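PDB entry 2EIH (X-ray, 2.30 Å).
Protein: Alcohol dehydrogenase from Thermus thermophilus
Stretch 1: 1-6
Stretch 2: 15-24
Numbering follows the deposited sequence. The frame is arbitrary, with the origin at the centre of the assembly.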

# COMPACT_ATOMS: atom_id res chain seq x y z
N MET A 1 32.28 26.37 26.95
CA MET A 1 32.32 26.31 25.45
C MET A 1 31.54 27.49 24.88
O MET A 1 30.74 28.11 25.57
CB MET A 1 31.68 25.02 24.96
CG MET A 1 30.15 24.93 25.14
SD MET A 1 29.40 23.43 24.40
CE MET A 1 27.65 23.61 24.80
N ARG A 2 31.79 27.82 23.61
CA ARG A 2 31.05 28.91 23.00
C ARG A 2 29.68 28.38 22.61
O ARG A 2 29.53 27.21 22.22
CB ARG A 2 31.76 29.46 21.76
CG ARG A 2 32.91 30.41 22.05
CD ARG A 2 33.53 30.93 20.77
NE ARG A 2 32.78 32.01 20.12
CZ ARG A 2 32.69 33.25 20.59
NH1 ARG A 2 33.30 33.59 21.72
NH2 ARG A 2 32.01 34.17 19.91
N ALA A 3 28.67 29.23 22.75
CA ALA A 3 27.31 28.88 22.40
C ALA A 3 26.48 30.14 22.31
O ALA A 3 26.81 31.17 22.90
CB ALA A 3 26.72 27.94 23.45
N VAL A 4 25.42 30.06 21.52
CA VAL A 4 24.50 31.17 21.38
C VAL A 4 23.30 30.74 22.20
O VAL A 4 22.56 29.84 21.81
CB VAL A 4 24.07 31.38 19.93
CG1 VAL A 4 22.87 32.30 19.89
CG2 VAL A 4 25.22 31.97 19.14
N VAL A 5 23.14 31.39 23.35
CA VAL A 5 22.04 31.09 24.24
C VAL A 5 20.88 32.02 23.97
O VAL A 5 21.02 33.05 23.30
CB VAL A 5 22.46 31.22 25.72
CG1 VAL A 5 23.38 30.06 26.11
CG2 VAL A 5 23.16 32.55 25.95
N MET A 6 19.74 31.65 24.53
CA MET A 6 18.49 32.39 24.38
C MET A 6 18.13 32.92 25.76
O MET A 6 17.40 32.27 26.51
CB MET A 6 17.43 31.42 23.90
CG MET A 6 16.24 32.03 23.26
SD MET A 6 15.23 30.67 22.75
CE MET A 6 13.68 31.15 23.45
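Stretch 2, residues 15-24: LEVADLPVPE

Stretch 2 lies beside the N-terminal strand as its antiparallel neighbour. Residues 15-19 are extended and pair with residues 2-6. The N-to-C directions of the two strands differ by 133°, so the pair is clearly twisted. The strand axes approach to 4.5 Å. After Asp19 the chain leaves the strand but stays extended, and Leu20 to Pro23 continue past Met1.

The register is Arg2 with Asp19, Ala3 with Ala18, Val4 with Val17, Val5 with Glu16 and Met6 with Leu15. The hydrogen-bonded pairs are Ala3 with Ala18 and Val5 with Glu16. Ala18 N donates to Ala3 O at 2.8 Å in a nearly straight bond. The return bond, Ala3 N to Ala18 O at 3.0 Å, is bent and weak. At the next such pair Val5 N reaches Glu16 O at 2.9 Å, and Glu16 N reaches Val5 O at 3.2 Å. Between these pairs the backbones come closer: Val4 CA and Val17 CA are 4.4 Å apart. CA-H...O contacts add to the ladder here, with Val17 CA 3.3 Å from Ala3 O and Val4 CA 3.3 Å from Glu16 O.

The ladder runs on to the chain terminus. Leu20 N donates to Met1 O at 2.9 Å. Met1 N donates to Leu20 O at 2.5 Å, a very short distance. The same amino group forms a salt bridge with Asp19, with Met1 N 2.8 Å from Asp19 OD1. The first residue is thus held by both backbone and side chain of stretch 2.

Ala3, Val5, Glu16 and Ala18 point their side chains to one face of the sheet. The two alanines are small and leave a shallow place between larger neighbours. Val5, with chi1 in the m rotamer, puts CG2 3.4 Å from Ala18 CB, a tight fit side by side. Val5 CG1 also touches Leu20, 3.6 Å from Leu20 CD1, and lies 4.1 Å from Ala18 CB. That same leucine tip also lies over the low Ala3, with Leu20 CD1 4.0 Å from Ala3 CB. Leu20 CD1 touches both residues, and Leu20 CD2 adds to the contact with Val5, 3.8 Å from Val5 CG1.

Arg2, Val4, Met6, Leu15, Val17 and Asp19 point to the other face. Val4 sits between two neighbours, with Val4 CG1 3.9 Å from Leu15 CB and Val4 CG2 4.5 Å from Val17 CG2. The Arg2 CA-to-CB bond points to this face, but the end of the side chain comes nearer to stretch 2. Val17 CG1 lies over one face of its guanidinium, 3.5 Å from Arg2 NH2.

Met1 has the longest reach along the tail of stretch 2. Its chi2 and chi3 are both t, so the side chain is drawn out beside residues 20-23. Val22 fits at its base, where Val22 CG2 is 4.0 Å from Met1 CB. Pro23 meets its tip, where Pro23 CD is 3.9 Å from Met1 CE. Pro21 turns its side chain away, and Glu24 makes no contact.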

# COMPACT_ATOMS: atom_id res chain seq x y z
N LEU A 15 19.28 36.63 21.07
CA LEU A 15 20.33 35.63 20.84
C LEU A 15 21.70 36.24 21.12
O LEU A 15 22.12 37.19 20.47
CB LEU A 15 20.26 35.09 19.40
CG LEU A 15 19.01 34.30 19.03
CD1 LEU A 15 18.96 34.06 17.53
CD2 LEU A 15 18.99 32.97 19.78
N GLU A 16 22.41 35.69 22.10
CA GLU A 16 23.72 36.21 22.44
C GLU A 16 24.71 35.10 22.72
O GLU A 16 24.33 33.97 23.05
CB GLU A 16 23.62 37.14 23.66
CG GLU A 16 23.12 36.47 24.93
CD GLU A 16 23.28 37.35 26.16
OE1 GLU A 16 22.60 38.39 26.24
OE2 GLU A 16 24.10 37.00 27.04
N VAL A 17 25.99 35.42 22.57
CA VAL A 17 27.05 34.46 22.80
C VAL A 17 27.35 34.32 24.29
O VAL A 17 27.48 35.32 25.00
CB VAL A 17 28.34 34.88 22.07
CG1 VAL A 17 29.41 33.82 22.25
CG2 VAL A 17 28.04 35.10 20.58
N ALA A 18 27.47 33.08 24.77
CA ALA A 18 27.75 32.81 26.18
C ALA A 18 28.63 31.58 26.30
O ALA A 18 28.78 30.82 25.35
CB ALA A 18 26.46 32.60 26.95
N ASP A 19 29.23 31.40 27.47
CA ASP A 19 30.09 30.26 27.70
C ASP A 19 29.36 29.23 28.56
O ASP A 19 29.03 29.51 29.70
CB ASP A 19 31.37 30.71 28.39
CG ASP A 19 32.36 29.58 28.57
OD1 ASP A 19 32.87 29.06 27.55
OD2 ASP A 19 32.64 29.21 29.74
N LEU A 20 29.10 28.05 28.01
CA LEU A 20 28.41 27.03 28.77
C LEU A 20 29.30 25.82 28.97
O LEU A 20 30.22 25.57 28.19
CB LEU A 20 27.13 26.57 28.05
CG LEU A 20 26.16 27.65 27.57
CD1 LEU A 20 25.01 26.95 26.88
CD2 LEU A 20 25.68 28.50 28.74
N PRO A 21 29.06 25.06 30.04
CA PRO A 21 29.89 23.88 30.29
C PRO A 21 29.69 22.83 29.20
O PRO A 21 28.61 22.74 28.61
CB PRO A 21 29.41 23.41 31.66
CG PRO A 21 27.99 23.86 31.71
CD PRO A 21 28.05 25.24 31.10
N VAL A 22 30.73 22.05 28.94
CA VAL A 22 30.68 21.01 27.92
C VAL A 22 29.88 19.80 28.38
O VAL A 22 30.23 19.16 29.38
CB VAL A 22 32.09 20.52 27.54
CG1 VAL A 22 32.00 19.21 26.77
CG2 VAL A 22 32.79 21.57 26.70
N PRO A 23 28.81 19.46 27.65
CA PRO A 23 27.97 18.31 28.01
C PRO A 23 28.74 16.99 27.99
O PRO A 23 29.71 16.83 27.24
CB PRO A 23 26.85 18.36 26.98
CG PRO A 23 27.51 19.01 25.79
CD PRO A 23 28.31 20.11 26.43
N GLU A 24 28.31 16.05 28.81
CA GLU A 24 28.97 14.76 28.88
C GLU A 24 28.07 13.64 28.35
O GLU A 24 26.91 13.50 28.76
CB GLU A 24 29.39 14.47 30.32
CG GLU A 24 30.79 13.87 30.45
CD GLU A 24 31.85 14.73 29.80
OE1 GLU A 24 31.90 15.95 30.09
OE2 GLU A 24 32.66 14.20 29.01